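Local coordinates for protein carboxylesterase (Ferroplasma acidiphilum, PDB 3WJ2) that probably hydrolyses carboxylic esters, as a carboxylesterase of the alpha/beta-hydrolase fold from an acid-loving archaeon, at residues B[134-137]-B[138-142]. Residues are numbered along the deposited sequence; the frame is centred on the assembly and turned at random.
Sequences FHYI and AKKKK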
ATOM      1  N   PHE B 134      32.721  15.987 -10.328  1.00 11.45           N
ATOM      2  CA  PHE B 134      31.988  17.166  -9.976  1.00 10.43           C
ATOM      3  C   PHE B 134      32.998  18.254  -9.566  1.00 11.87           C
ATOM      4  O   PHE B 134      32.881  19.372 -10.042  1.00 12.46           O
ATOM      5  CB  PHE B 134      30.957  16.845  -8.840  1.00 11.45           C
ATOM      6  CG  PHE B 134      30.435  18.122  -8.214  1.00 10.53           C
ATOM      7  CD1 PHE B 134      29.626  18.990  -8.959  1.00 11.78           C
ATOM      8  CD2 PHE B 134      30.903  18.529  -6.938  1.00 11.44           C
ATOM      9  CE1 PHE B 134      29.201  20.247  -8.426  1.00 14.66           C
ATOM     10  CE2 PHE B 134      30.477  19.790  -6.446  1.00 14.17           C
ATOM     11  CZ  PHE B 134      29.681  20.629  -7.202  1.00 15.54           C
ATOM     12  N   HIS B 135      33.909  17.852  -8.686  1.00 12.37           N
ATOM     13  CA  HIS B 135      34.848  18.894  -8.213  1.00 15.04           C
ATOM     14  C   HIS B 135      35.771  19.335  -9.301  1.00 14.65           C
ATOM     15  O   HIS B 135      36.113  20.557  -9.381  1.00 16.77           O
ATOM     16  CB  HIS B 135      35.559  18.424  -6.939  1.00 14.41           C
ATOM     17  CG  HIS B 135      34.697  18.512  -5.719  1.00 14.03           C
ATOM     18  ND1 HIS B 135      34.296  19.712  -5.154  1.00 17.94           N
ATOM     19  CD2 HIS B 135      34.038  17.540  -5.047  1.00 16.68           C
ATOM     20  CE1 HIS B 135      33.503  19.454  -4.125  1.00 18.76           C
ATOM     21  NE2 HIS B 135      33.346  18.139  -4.022  1.00 17.09           N
ATOM     22  N   TYR B 136      36.176  18.441 -10.186  1.00 14.22           N
ATOM     23  CA  TYR B 136      37.046  18.838 -11.330  1.00 14.44           C
ATOM     24  C   TYR B 136      36.360  19.859 -12.222  1.00 17.88           C
ATOM     25  O   TYR B 136      36.966  20.930 -12.557  1.00 15.70           O
ATOM     26  CB  TYR B 136      37.435  17.587 -12.082  1.00 15.96           C
ATOM     27  CG  TYR B 136      38.347  17.761 -13.298  1.00 19.11           C
ATOM     28  CD1 TYR B 136      39.656  17.357 -13.279  1.00 22.70           C
ATOM     29  CD2 TYR B 136      37.781  18.128 -14.513  1.00 23.35           C
ATOM     30  CE1 TYR B 136      40.427  17.425 -14.466  1.00 25.53           C
ATOM     31  CE2 TYR B 136      38.521  18.188 -15.674  1.00 29.92           C
ATOM     32  CZ  TYR B 136      39.851  17.834 -15.637  1.00 30.64           C
ATOM     33  OH  TYR B 136      40.589  17.854 -16.868  1.00 32.34           O
ATOM     34  N   ILE B 137      35.126  19.558 -12.640  1.00 15.30           N
ATOM     35  CA  ILE B 137      34.414  20.487 -13.490  1.00 17.37           C
ATOM     36  C   ILE B 137      34.073  21.774 -12.784  1.00 17.15           C
ATOM     37  O   ILE B 137      34.155  22.862 -13.398  1.00 18.34           O
ATOM     38  CB  ILE B 137      33.181  19.816 -14.147  1.00 17.46           C
ATOM     39  CG1 ILE B 137      33.715  18.687 -15.025  1.00 18.23           C
ATOM     40  CG2 ILE B 137      32.435  20.836 -15.045  1.00 17.67           C
ATOM     41  CD1 ILE B 137      32.645  17.564 -15.351  1.00 18.71           C
ATOM     42  N   ALA B 138      33.738  21.728 -11.521  1.00 16.38           N
ATOM     43  CA  ALA B 138      33.444  22.945 -10.768  1.00 17.91           C
ATOM     44  C   ALA B 138      34.713  23.849 -10.693  1.00 21.76           C
ATOM     45  O   ALA B 138      34.607  25.093 -10.860  1.00 22.42           O
ATOM     46  CB  ALA B 138      32.933  22.691  -9.419  1.00 17.84           C
ATOM     47  N   LYS B 139      35.873  23.243 -10.473  1.00 21.93           N
ATOM     48  CA  LYS B 139      37.095  24.081 -10.445  1.00 23.87           C
ATOM     49  C   LYS B 139      37.398  24.637 -11.775  1.00 23.88           C
ATOM     50  O   LYS B 139      37.847  25.785 -11.849  1.00 25.94           O
ATOM     51  CB  LYS B 139      38.288  23.303  -9.985  1.00 26.49           C
ATOM     52  CG  LYS B 139      38.227  22.980  -8.528  1.00 32.09           C
ATOM     53  CD  LYS B 139      39.393  21.980  -8.114  1.00 39.15           C
ATOM     54  CE  LYS B 139      40.093  21.204  -9.284  1.00 42.39           C
ATOM     55  NZ  LYS B 139      40.871  20.014  -8.750  1.00 44.96           N
ATOM     56  N   LYS B 140      37.214  23.861 -12.831  1.00 20.96           N
ATOM     57  CA  LYS B 140      37.621  24.255 -14.164  1.00 22.75           C
ATOM     58  C   LYS B 140      36.443  24.757 -14.991  1.00 21.81           C
ATOM     59  O   LYS B 140      36.386  24.512 -16.172  1.00 22.21           O
ATOM     60  CB  LYS B 140      38.299  23.072 -14.886  1.00 23.78           C
ATOM     61  CG  LYS B 140      39.559  22.624 -14.125  1.00 30.99           C
ATOM     62  CD  LYS B 140      40.202  21.507 -14.856  1.00 32.12           C
ATOM     63  CE  LYS B 140      41.253  20.825 -13.952  1.00 39.09           C
ATOM     64  NZ  LYS B 140      42.307  21.809 -13.454  1.00 41.96           N
ATOM     65  N   LYS B 141      35.431  25.339 -14.342  1.00 23.64           N
ATOM     66  CA  LYS B 141      34.170  25.600 -15.051  1.00 25.80           C
ATOM     67  C   LYS B 141      34.364  26.467 -16.296  1.00 28.75           C
ATOM     68  O   LYS B 141      33.728  26.263 -17.336  1.00 27.62           O
ATOM     69  CB  LYS B 141      33.045  26.099 -14.098  1.00 27.07           C
ATOM     70  CG  LYS B 141      33.412  27.253 -13.247  1.00 30.19           C
ATOM     71  CD  LYS B 141      32.207  28.008 -12.802  1.00 37.79           C
ATOM     72  CE  LYS B 141      31.286  27.265 -11.897  1.00 41.04           C
ATOM     73  NZ  LYS B 141      30.457  28.286 -11.163  1.00 45.70           N
ATOM     74  N   LYS B 142      35.283  27.423 -16.193  1.00 31.74           N
ATOM     75  CA  LYS B 142      35.480  28.298 -17.332  1.00 34.33           C
ATOM     76  C   LYS B 142      35.952  27.485 -18.581  1.00 34.85           C
ATOM     77  O   LYS B 142      35.562  27.781 -19.719  1.00 35.01           O
ATOM     78  CB  LYS B 142      36.290  29.546 -16.905  1.00 35.73           C
ATOM     79  CG  LYS B 142      37.800  29.358 -16.745  1.00 41.86           C
ATOM     80  CD  LYS B 142      38.356  29.934 -15.423  1.00 47.38           C
ATOM     81  CE  LYS B 142      39.639  29.175 -14.996  1.00 48.44           C
ATOM     82  NZ  LYS B 142      39.578  27.706 -15.362  1.00 49.12           N
TER
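Lys140 lays CD and CE over one face of the Tyr136 ring, one helical turn earlier. Lys140 CE makes a CH-pi contact 3.8 Å from the Tyr136 ring centroid, displaced toward the rim and closest to Tyr136 CE1 at 3.5 Å. Lys140 NZ lies 5.2 Å from the Tyr136 ring centroid, so any cation-pi attraction is weak at most. Tyr136 CG stands anti to the backbone N (chi1 -179°), which swings the ring under the lysine chain at a slant. Tyr136 OH makes a weak hydrogen bond to Lys59 N. A serine in place of Tyr136 would probably lose that bond and leave the methylenes of Lys140 without their aromatic surface. Elsewhere, Phe134 CZ approaches Ala138 CB at 4.4 Å, a loose apolar contact. Three i to i+4 backbone hydrogen bonds hold the turn: Ala138 N to Phe134 O, Lys139 N to His135 O, and Lys140 N to Tyr136 O. Lys140 then leaves helical geometry, and Lys141 NZ donates a hydrogen bond to Gly148 O. Here, at the C-terminal end of helix 125-139, Phe134 and Ile137 pack on strand 78-82, Phe134 also reaches strand 150-155, and Phe134 and His135 touch Cys169 of helix 157-172.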